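Nucleoside-diphosphate-sugar pyrophosphorylase (Vibrio cholerae, PDB 4EVW) probably transfers a nucleotidyl group to a sugar phosphate to make a nucleotide-activated sugar. Local coordinates at residues Phe49-Asn55 against Phe75-His81; Ser130-Leu134 against Tyr175-Arg179; Gln87-Thr92 against Tyr183-Tyr187. The protein carries 1 engineered substitution. One frame throughout, in Å; residues are numbered along the deposited sequence.

Contact 1. Residues Phe49-Asn55 against Phe75-His81; sequences FLFIVRN and FYIAELH
F51, its chi1 at m, sets its ring edge against F75, with F51 CE2 3.9 Å from F75 CB. Both residues belong to extended strands, 49-54 and 75-80, that run parallel at 25° with their axes 4.5 Å apart at closest approach. The register is direct, F49 facing F75 through to R54 facing L80. Six backbone hydrogen bonds zigzag between them: Y76 N to F49 O (2.8 Å), F51 N to Y76 O, A78 N to F51 O and V53 N to A78 O (each 2.9 Å), L80 N to V53 O (2.7 Å) and N55 N to L80 O (3.0 Å). One face carries L50, I52, Y76, A78 and L80 toward helix 87-100, with I52 CG2 3.7 Å from L80 CD1; F51, V53 and F75 face helix 59-70. Near the C-terminal ends a water joins R54 O (2.7 Å) to E79 OE1 (2.6 Å). Helix 59-70 connects the strands, making this a beta-alpha-beta crossover of a Rossmann-like nucleotidyltransferase core.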
loop_
_atom_site.group_PDB
_atom_site.type_symbol
_atom_site.label_atom_id
_atom_site.label_comp_id
_atom_site.label_asym_id
_atom_site.label_seq_id
_atom_site.Cartn_x
_atom_site.Cartn_y
_atom_site.Cartn_z
ATOM N N PHE A 49 3.848 10.916 -7.027
ATOM C CA PHE A 49 3.349 9.542 -6.987
ATOM C C PHE A 49 4.408 8.639 -7.598
ATOM O O PHE A 49 5.031 8.991 -8.602
ATOM C CB PHE A 49 2.072 9.368 -7.828
ATOM C CG PHE A 49 0.838 9.931 -7.199
ATOM C CD1 PHE A 49 0.687 11.304 -7.046
ATOM C CD2 PHE A 49 -0.178 9.086 -6.755
ATOM C CE1 PHE A 49 -0.456 11.832 -6.462
ATOM C CE2 PHE A 49 -1.326 9.603 -6.167
ATOM C CZ PHE A 49 -1.466 10.980 -6.021
ATOM N N LEU A 50 4.615 7.477 -6.991
ATOM C CA LEU A 50 5.562 6.507 -7.528
ATOM C C LEU A 50 4.776 5.237 -7.804
ATOM O O LEU A 50 4.235 4.619 -6.880
ATOM C CB LEU A 50 6.681 6.202 -6.529
ATOM C CG LEU A 50 7.594 5.023 -6.894
ATOM C CD1 LEU A 50 8.323 5.279 -8.203
ATOM C CD2 LEU A 50 8.594 4.808 -5.771
ATOM N N PHE A 51 4.695 4.861 -9.078
ATOM C CA PHE A 51 3.987 3.650 -9.466
ATOM C C PHE A 51 5.052 2.597 -9.736
ATOM O O PHE A 51 5.942 2.806 -10.561
ATOM C CB PHE A 51 3.155 3.914 -10.725
ATOM C CG PHE A 51 2.106 4.983 -10.538
ATOM C CD1 PHE A 51 0.936 4.712 -9.835
ATOM C CD2 PHE A 51 2.301 6.261 -11.042
ATOM C CE1 PHE A 51 -0.030 5.706 -9.636
ATOM C CE2 PHE A 51 1.342 7.264 -10.849
ATOM C CZ PHE A 51 0.176 6.981 -10.145
ATOM N N ILE A 52 4.971 1.475 -9.032
ATOM C CA ILE A 52 5.953 0.411 -9.211
ATOM C C ILE A 52 5.255 -0.728 -9.919
ATOM O O ILE A 52 4.406 -1.412 -9.351
ATOM C CB ILE A 52 6.517 -0.062 -7.864
ATOM C CG1 ILE A 52 6.985 1.152 -7.052
ATOM C CG2 ILE A 52 7.694 -0.999 -8.101
ATOM C CD1 ILE A 52 7.344 0.831 -5.605
ATOM N N VAL A 53 5.624 -0.916 -11.176
ATOM C CA VAL A 53 4.996 -1.920 -12.004
ATOM C C VAL A 53 5.956 -2.966 -12.498
ATOM O O VAL A 53 7.173 -2.881 -12.304
ATOM C CB VAL A 53 4.383 -1.281 -13.254
ATOM C CG1 VAL A 53 3.457 -0.153 -12.862
ATOM C CG2 VAL A 53 5.502 -0.746 -14.145
ATOM N N ARG A 54 5.385 -3.945 -13.179
ATOM C CA ARG A 54 6.180 -5.003 -13.748
ATOM C C ARG A 54 6.193 -4.877 -15.258
ATOM O O ARG A 54 5.291 -4.277 -15.844
ATOM C CB ARG A 54 5.607 -6.333 -13.357
ATOM C CG ARG A 54 6.692 -7.290 -13.171
ATOM C CD ARG A 54 6.278 -8.356 -12.247
ATOM N NE ARG A 54 6.756 -9.595 -12.812
ATOM C CZ ARG A 54 5.971 -10.487 -13.395
ATOM N NH1 ARG A 54 4.659 -10.282 -13.471
ATOM N NH2 ARG A 54 6.508 -11.568 -13.933
ATOM N N ASN A 55 7.211 -5.454 -15.886
ATOM C CA ASN A 55 7.338 -5.387 -17.336
ATOM C C ASN A 55 6.410 -6.351 -18.064
ATOM O O ASN A 55 6.854 -7.136 -18.896
ATOM C CB ASN A 55 8.790 -5.653 -17.742
ATOM C CG ASN A 55 9.258 -7.044 -17.365
ATOM O OD1 ASN A 55 8.672 -7.703 -16.505
ATOM N ND2 ASN A 55 10.335 -7.495 -18.004
ATOM N N PHE A 75 4.870 12.465 -11.246
ATOM C CA PHE A 75 4.859 11.045 -10.967
ATOM C C PHE A 75 6.037 10.348 -11.603
ATOM O O PHE A 75 6.628 10.827 -12.579
ATOM C CB PHE A 75 3.523 10.409 -11.383
ATOM C CG PHE A 75 3.287 10.365 -12.869
ATOM C CD1 PHE A 75 3.719 9.280 -13.624
ATOM C CD2 PHE A 75 2.613 11.404 -13.510
ATOM C CE1 PHE A 75 3.480 9.225 -14.998
ATOM C CE2 PHE A 75 2.370 11.360 -14.882
ATOM C CZ PHE A 75 2.803 10.269 -15.628
ATOM N N TYR A 76 6.377 9.209 -11.017
ATOM C CA TYR A 76 7.496 8.411 -11.458
ATOM C C TYR A 76 7.024 6.986 -11.633
ATOM O O TYR A 76 6.095 6.530 -10.960
ATOM C CB TYR A 76 8.601 8.455 -10.401
ATOM C CG TYR A 76 8.964 9.853 -9.961
ATOM C CD1 TYR A 76 9.830 10.643 -10.717
ATOM C CD2 TYR A 76 8.432 10.394 -8.792
ATOM C CE1 TYR A 76 10.157 11.937 -10.313
ATOM C CE2 TYR A 76 8.751 11.687 -8.380
ATOM C CZ TYR A 76 9.614 12.451 -9.144
ATOM O OH TYR A 76 9.934 13.728 -8.732
ATOM N N ILE A 77 7.663 6.279 -12.549
ATOM C CA ILE A 77 7.309 4.896 -12.784
ATOM C C ILE A 77 8.579 4.080 -12.669
ATOM O O ILE A 77 9.585 4.380 -13.314
ATOM C CB ILE A 77 6.692 4.698 -14.179
ATOM C CG1 ILE A 77 5.366 5.456 -14.263
ATOM C CG2 ILE A 77 6.478 3.208 -14.450
ATOM C CD1 ILE A 77 4.709 5.382 -15.626
ATOM N N ALA A 78 8.536 3.066 -11.816
ATOM C CA ALA A 78 9.674 2.187 -11.625
ATOM C C ALA A 78 9.214 0.852 -12.180
ATOM O O ALA A 78 8.256 0.260 -11.688
ATOM C CB ALA A 78 10.009 2.066 -10.138
ATOM N N GLU A 79 9.881 0.383 -13.224
ATOM C CA GLU A 79 9.490 -0.878 -13.832
ATOM C C GLU A 79 10.403 -2.005 -13.373
ATOM O O GLU A 79 11.613 -1.957 -13.581
ATOM C CB GLU A 79 9.522 -0.749 -15.358
ATOM C CG GLU A 79 8.997 -1.965 -16.091
ATOM C CD GLU A 79 9.081 -1.813 -17.598
ATOM O OE1 GLU A 79 8.032 -1.907 -18.264
ATOM O OE2 GLU A 79 10.200 -1.601 -18.114
ATOM N N LEU A 80 9.816 -3.012 -12.733
ATOM C CA LEU A 80 10.573 -4.151 -12.233
ATOM C C LEU A 80 10.525 -5.264 -13.275
ATOM O O LEU A 80 9.526 -5.421 -13.971
ATOM C CB LEU A 80 9.978 -4.621 -10.903
ATOM C CG LEU A 80 9.900 -3.523 -9.829
ATOM C CD1 LEU A 80 9.526 -4.138 -8.483
ATOM C CD2 LEU A 80 11.245 -2.811 -9.719
ATOM N N HIS A 81 11.597 -6.042 -13.386
ATOM C CA HIS A 81 11.637 -7.100 -14.390
ATOM C C HIS A 81 11.487 -8.524 -13.861
ATOM O O HIS A 81 11.431 -9.476 -14.641
ATOM C CB HIS A 81 12.915 -6.950 -15.215
ATOM C CG HIS A 81 13.003 -5.643 -15.940
ATOM N ND1 HIS A 81 12.348 -5.402 -17.129
ATOM C CD2 HIS A 81 13.625 -4.484 -15.615
ATOM C CE1 HIS A 81 12.564 -4.155 -17.506
ATOM N NE2 HIS A 81 13.337 -3.575 -16.604
HETATM O O HOH W 1 5.488 -2.495 -17.913
#

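Contact 2. Residues Ser130-Leu134 against Tyr175-Arg179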
loop_
_atom_site.group_PDB
_atom_site.type_symbol
_atom_site.label_atom_id
_atom_site.label_comp_id
_atom_site.label_asym_id
_atom_site.label_seq_id
_atom_site.Cartn_x
_atom_site.Cartn_y
_atom_site.Cartn_z
ATOM N N SER A 130 3.664 11.985 14.247
ATOM C CA SER A 130 4.086 10.602 14.439
ATOM C C SER A 130 5.184 10.257 13.450
ATOM O O SER A 130 5.405 10.982 12.480
ATOM C CB SER A 130 2.898 9.656 14.236
ATOM O OG SER A 130 2.372 9.764 12.922
ATOM N N ASP A 131 5.880 9.152 13.694
ATOM C CA ASP A 131 6.937 8.730 12.786
ATOM C C ASP A 131 6.327 7.883 11.675
ATOM O O ASP A 131 6.970 7.609 10.658
ATOM C CB ASP A 131 8.005 7.935 13.543
ATOM C CG ASP A 131 8.817 8.812 14.485
ATOM O OD1 ASP A 131 9.339 9.847 14.020
ATOM O OD2 ASP A 131 8.938 8.470 15.681
ATOM N N GLY A 132 5.077 7.478 11.880
ATOM C CA GLY A 132 4.384 6.675 10.888
ATOM C C GLY A 132 3.035 6.240 11.427
ATOM O O GLY A 132 2.800 6.280 12.632
ATOM N N TYR A 133 2.129 5.844 10.548
ATOM C CA TYR A 133 0.834 5.389 11.021
ATOM C C TYR A 133 0.196 4.428 10.045
ATOM O O TYR A 133 0.479 4.453 8.845
ATOM C CB TYR A 133 -0.110 6.575 11.289
ATOM C CG TYR A 133 -0.858 7.080 10.075
ATOM C CD1 TYR A 133 -0.303 8.043 9.229
ATOM C CD2 TYR A 133 -2.119 6.577 9.764
ATOM C CE1 TYR A 133 -1.001 8.495 8.102
ATOM C CE2 TYR A 133 -2.817 7.015 8.651
ATOM C CZ TYR A 133 -2.256 7.969 7.823
ATOM O OH TYR A 133 -2.966 8.397 6.726
ATOM N N LEU A 134 -0.657 3.567 10.583
ATOM C CA LEU A 134 -1.372 2.581 9.792
ATOM C C LEU A 134 -2.832 2.966 9.823
ATOM O O LEU A 134 -3.391 3.202 10.892
ATOM C CB LEU A 134 -1.238 1.177 10.401
ATOM C CG LEU A 134 0.144 0.530 10.463
ATOM C CD1 LEU A 134 0.838 0.886 11.776
ATOM C CD2 LEU A 134 -0.023 -0.984 10.339
ATOM N N TYR A 175 -0.244 2.369 4.440
ATOM C CA TYR A 175 0.836 2.390 5.415
ATOM C C TYR A 175 1.678 3.635 5.207
ATOM O O TYR A 175 2.327 3.785 4.172
ATOM C CB TYR A 175 1.729 1.164 5.237
ATOM C CG TYR A 175 0.979 -0.139 5.268
ATOM C CD1 TYR A 175 0.705 -0.841 4.093
ATOM C CD2 TYR A 175 0.540 -0.674 6.475
ATOM C CE1 TYR A 175 0.013 -2.051 4.125
ATOM C CE2 TYR A 175 -0.152 -1.875 6.520
ATOM C CZ TYR A 175 -0.411 -2.558 5.345
ATOM O OH TYR A 175 -1.088 -3.752 5.395
ATOM N N HIS A 176 1.683 4.516 6.196
ATOM C CA HIS A 176 2.432 5.753 6.092
ATOM C C HIS A 176 3.703 5.733 6.934
ATOM O O HIS A 176 3.708 5.216 8.054
ATOM C CB HIS A 176 1.546 6.926 6.533
ATOM C CG HIS A 176 2.209 8.263 6.406
ATOM N ND1 HIS A 176 2.343 8.917 5.199
ATOM C CD2 HIS A 176 2.779 9.064 7.334
ATOM C CE1 HIS A 176 2.966 10.067 5.392
ATOM N NE2 HIS A 176 3.243 10.181 6.679
ATOM N N PHE A 177 4.777 6.280 6.367
ATOM C CA PHE A 177 6.065 6.401 7.049
ATOM C C PHE A 177 6.512 7.847 6.871
ATOM O O PHE A 177 6.562 8.350 5.746
ATOM C CB PHE A 177 7.115 5.471 6.433
ATOM C CG PHE A 177 6.739 4.019 6.481
ATOM C CD1 PHE A 177 5.844 3.492 5.563
ATOM C CD2 PHE A 177 7.271 3.183 7.456
ATOM C CE1 PHE A 177 5.479 2.147 5.609
ATOM C CE2 PHE A 177 6.916 1.835 7.515
ATOM C CZ PHE A 177 6.017 1.316 6.588
ATOM N N ASN A 178 6.838 8.516 7.973
ATOM C CA ASN A 178 7.260 9.914 7.901
ATOM C C ASN A 178 8.580 10.106 7.149
ATOM O O ASN A 178 8.800 11.152 6.539
ATOM C CB ASN A 178 7.376 10.504 9.311
ATOM C CG ASN A 178 7.567 12.007 9.293
ATOM O OD1 ASN A 178 6.816 12.728 8.634
ATOM N ND2 ASN A 178 8.570 12.488 10.019
ATOM N N ARG A 179 9.451 9.100 7.189
ATOM C CA ARG A 179 10.743 9.175 6.499
ATOM C C ARG A 179 11.034 7.928 5.674
ATOM O O ARG A 179 10.945 6.809 6.177
ATOM C CB ARG A 179 11.883 9.377 7.504
ATOM C CG ARG A 179 11.833 10.710 8.238
ATOM C CD ARG A 179 13.079 10.931 9.090
ATOM N NE ARG A 179 13.179 12.318 9.536
ATOM C CZ ARG A 179 14.095 13.182 9.107
ATOM N NH1 ARG A 179 15.005 12.805 8.217
ATOM N NH2 ARG A 179 14.094 14.429 9.560
HETATM O O HOH W 2 9.263 7.344 9.364
HETATM O O HOH W 3 10.139 10.683 11.648
#
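Three backbone hydrogen bonds hold these segments together. N178 N donates to D131 O at 2.8 Å, while Y133 and H176 form a reciprocal pair, H176 N to Y133 O at 2.9 Å and Y133 N to H176 O at 3.0 Å. Two waters extend the polar network at the loop end: one donates to D131 O (2.6 Å) and accepts from R179 N (2.8 Å), just before helix 180-191, and the other donates to D131 OD1 (2.6 Å) and accepts from N178 ND2 (2.9 Å). D131 OD2 is bound instead by the backbone of N218, and H176 ND1 pairs with T110. The general principle is antiparallel pairing at 175°, in which the hydrogen-bonded pair Y133-H176 lies between the non-hydrogen-bonded pairs G132-F177 and L134-Y175. In the mixed sheet of this Rossmann-like fold, strand 174-177 also runs antiparallel to strand 109-111, so it is the reversed member that passes the sheet on to strand 132-138. G132 lets the chains close to 4.2 Å between its CA and F177 CA; an ideal CB there would sit 2.9 Å from H176 O. On one face Y133 CE1 meets H176 CB at 3.4 Å, the two rings lying obliquely. On the other, L134 CD2 touches the edge of the Y175 ring, 3.9 Å from its CD2, and F177 stacks on Y209 of helix 208-214.

Contact 3. Residues Gln87-Thr92 against Tyr183-Tyr187; sequences QAETVT and YLEAY
Two tyrosines one helical turn apart, Y183 and Y187, both with chi1 at t and chi2 near 85°, reach from helix 180-191 across to the first turns of helix 87-100. Both segments are regular alpha-helix, and their axes cross at -129° with a closest approach of 10.8 Å, a wide spacing filled by the aromatic rings. The nearest CA pairs are T92-L184 at 6.8 Å and A88-Y187 at 7.4 Å. The focus is the carbonyl of A88: Y183 OH donates to A88 O at 2.8 Å, in addition to the helical bond from T92 N to A88 O (3.1 Å). The CA-to-CB bond of T92 points toward helix 180-191, which sets CB over the face of the Y187 ring in a CH-pi contact, 4.0 Å from the centroid and 7° off the normal. Its m rotamer places OG1 to donate to A88 O at 3.2 Å and over that same face, 3.2 Å from Y187 CG. This illustrates how a helix carbonyl can take an extra donor from a neighbouring helix; here it joins two helices of the Rossmann-like domain that each follow a sheet strand, 75-80 and 174-177. V91, at t, brings CG1 to 3.5 Å from Y183 CZ. Beyond, A88 CB lies 4.1 Å from Y187 CE1, E89 CB lies 3.4 Å from Y187 OH, and L184, at m then t, puts CD2 4.1 Å from T92 CG2.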
loop_
_atom_site.group_PDB
_atom_site.type_symbol
_atom_site.label_atom_id
_atom_site.label_comp_id
_atom_site.label_asym_id
_atom_site.label_seq_id
_atom_site.Cartn_x
_atom_site.Cartn_y
_atom_site.Cartn_z
ATOM N N GLN A 87 4.705 -6.995 -1.433
ATOM C CA GLN A 87 4.694 -5.533 -1.488
ATOM C C GLN A 87 5.867 -4.820 -0.833
ATOM O O GLN A 87 6.303 -3.779 -1.323
ATOM C CB GLN A 87 3.398 -4.980 -0.892
ATOM C CG GLN A 87 2.159 -5.259 -1.719
ATOM C CD GLN A 87 0.938 -4.551 -1.165
ATOM O OE1 GLN A 87 0.950 -4.065 -0.032
ATOM N NE2 GLN A 87 -0.126 -4.495 -1.959
ATOM N N ALA A 88 6.374 -5.351 0.277
ATOM C CA ALA A 88 7.489 -4.693 0.943
ATOM C C ALA A 88 8.721 -4.705 0.048
ATOM O O ALA A 88 9.455 -3.718 -0.012
ATOM C CB ALA A 88 7.793 -5.368 2.286
ATOM N N GLU A 89 8.963 -5.816 -0.646
ATOM C CA GLU A 89 10.123 -5.863 -1.524
ATOM C C GLU A 89 9.869 -4.975 -2.744
ATOM O O GLU A 89 10.768 -4.285 -3.217
ATOM C CB GLU A 89 10.432 -7.300 -1.981
ATOM C CG GLU A 89 11.661 -7.355 -2.886
ATOM C CD GLU A 89 12.102 -8.768 -3.247
ATOM O OE1 GLU A 89 11.239 -9.658 -3.403
ATOM O OE2 GLU A 89 13.323 -8.975 -3.395
ATOM N N THR A 90 8.640 -4.996 -3.251
ATOM C CA THR A 90 8.294 -4.172 -4.406
ATOM C C THR A 90 8.601 -2.709 -4.104
ATOM O O THR A 90 9.229 -2.016 -4.910
ATOM C CB THR A 90 6.807 -4.323 -4.754
ATOM O OG1 THR A 90 6.540 -5.697 -5.073
ATOM C CG2 THR A 90 6.440 -3.440 -5.950
ATOM N N VAL A 91 8.165 -2.241 -2.939
ATOM C CA VAL A 91 8.413 -0.862 -2.540
ATOM C C VAL A 91 9.912 -0.568 -2.462
ATOM O O VAL A 91 10.382 0.436 -3.000
ATOM C CB VAL A 91 7.747 -0.564 -1.183
ATOM C CG1 VAL A 91 8.253 0.767 -0.630
ATOM C CG2 VAL A 91 6.215 -0.523 -1.360
ATOM N N THR A 92 10.669 -1.444 -1.805
ATOM C CA THR A 92 12.114 -1.234 -1.695
ATOM C C THR A 92 12.792 -1.181 -3.069
ATOM O O THR A 92 13.616 -0.302 -3.329
ATOM C CB THR A 92 12.769 -2.341 -0.834
ATOM O OG1 THR A 92 12.283 -2.239 0.512
ATOM C CG2 THR A 92 14.289 -2.198 -0.833
ATOM N N TYR A 183 11.639 3.544 6.551
ATOM C CA TYR A 183 11.060 2.399 5.860
ATOM C C TYR A 183 12.180 1.469 5.405
ATOM O O TYR A 183 12.131 0.262 5.635
ATOM C CB TYR A 183 10.278 2.827 4.613
ATOM C CG TYR A 183 9.803 1.631 3.821
ATOM C CD1 TYR A 183 8.584 1.019 4.116
ATOM C CD2 TYR A 183 10.610 1.054 2.834
ATOM C CE1 TYR A 183 8.183 -0.145 3.459
ATOM C CE2 TYR A 183 10.219 -0.110 2.175
ATOM C CZ TYR A 183 9.005 -0.703 2.492
ATOM O OH TYR A 183 8.622 -1.869 1.873
ATOM N N LEU A 184 13.188 2.032 4.743
ATOM C CA LEU A 184 14.285 1.217 4.232
ATOM C C LEU A 184 15.085 0.526 5.333
ATOM O O LEU A 184 15.537 -0.608 5.168
ATOM C CB LEU A 184 15.201 2.060 3.335
ATOM C CG LEU A 184 14.529 2.541 2.039
ATOM C CD1 LEU A 184 15.475 3.457 1.279
ATOM C CD2 LEU A 184 14.131 1.350 1.174
ATOM N N GLU A 185 15.251 1.198 6.465
ATOM C CA GLU A 185 15.975 0.603 7.582
ATOM C C GLU A 185 15.159 -0.546 8.184
ATOM O O GLU A 185 15.708 -1.594 8.520
ATOM C CB GLU A 185 16.257 1.658 8.646
ATOM C CG GLU A 185 17.066 1.144 9.818
ATOM C CD GLU A 185 18.458 0.681 9.425
ATOM O OE1 GLU A 185 18.919 1.005 8.308
ATOM O OE2 GLU A 185 19.097 -0.009 10.250
ATOM N N ALA A 186 13.847 -0.362 8.314
ATOM C CA ALA A 186 13.002 -1.424 8.854
ATOM C C ALA A 186 13.041 -2.626 7.912
ATOM O O ALA A 186 13.078 -3.780 8.354
ATOM C CB ALA A 186 11.578 -0.934 9.012
ATOM N N TYR A 187 13.031 -2.352 6.612
ATOM C CA TYR A 187 13.085 -3.407 5.609
ATOM C C TYR A 187 14.381 -4.191 5.734
ATOM O O TYR A 187 14.383 -5.420 5.719
ATOM C CB TYR A 187 13.016 -2.827 4.200
ATOM C CG TYR A 187 13.017 -3.905 3.142
ATOM C CD1 TYR A 187 11.837 -4.564 2.796
ATOM C CD2 TYR A 187 14.196 -4.279 2.500
ATOM C CE1 TYR A 187 11.830 -5.573 1.833
ATOM C CE2 TYR A 187 14.205 -5.287 1.538
ATOM C CZ TYR A 187 13.018 -5.923 1.205
ATOM O OH TYR A 187 13.013 -6.903 0.237
#

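Two strand pairings in one mixed sheet, contacts 1 and 2, are bridged by a helix pair, contact 3. The centres of contacts 1 and 2 are 22 Å apart and their nearest atoms about 11 Å. Contact 3 touches both: I52 CD1 lies 3.5 Å from T90 O and L80 CD1 4.1 Å from T90 CG2, while F177 CZ lies 3.6 Å from Y183 CD1. Strand 75-80 leads into helix 87-100, and strand 174-177 into helix 180-191. Contact 1 closes earlier in the chain; contact 2 is enclosed by contact 3, since 130-134 and 175-179 both fall between 87-92 and 183-187. A bound magnesium ion is about 12 Å from the Y187 side chain, a spacing that gives no evidence of direct binding by Y187.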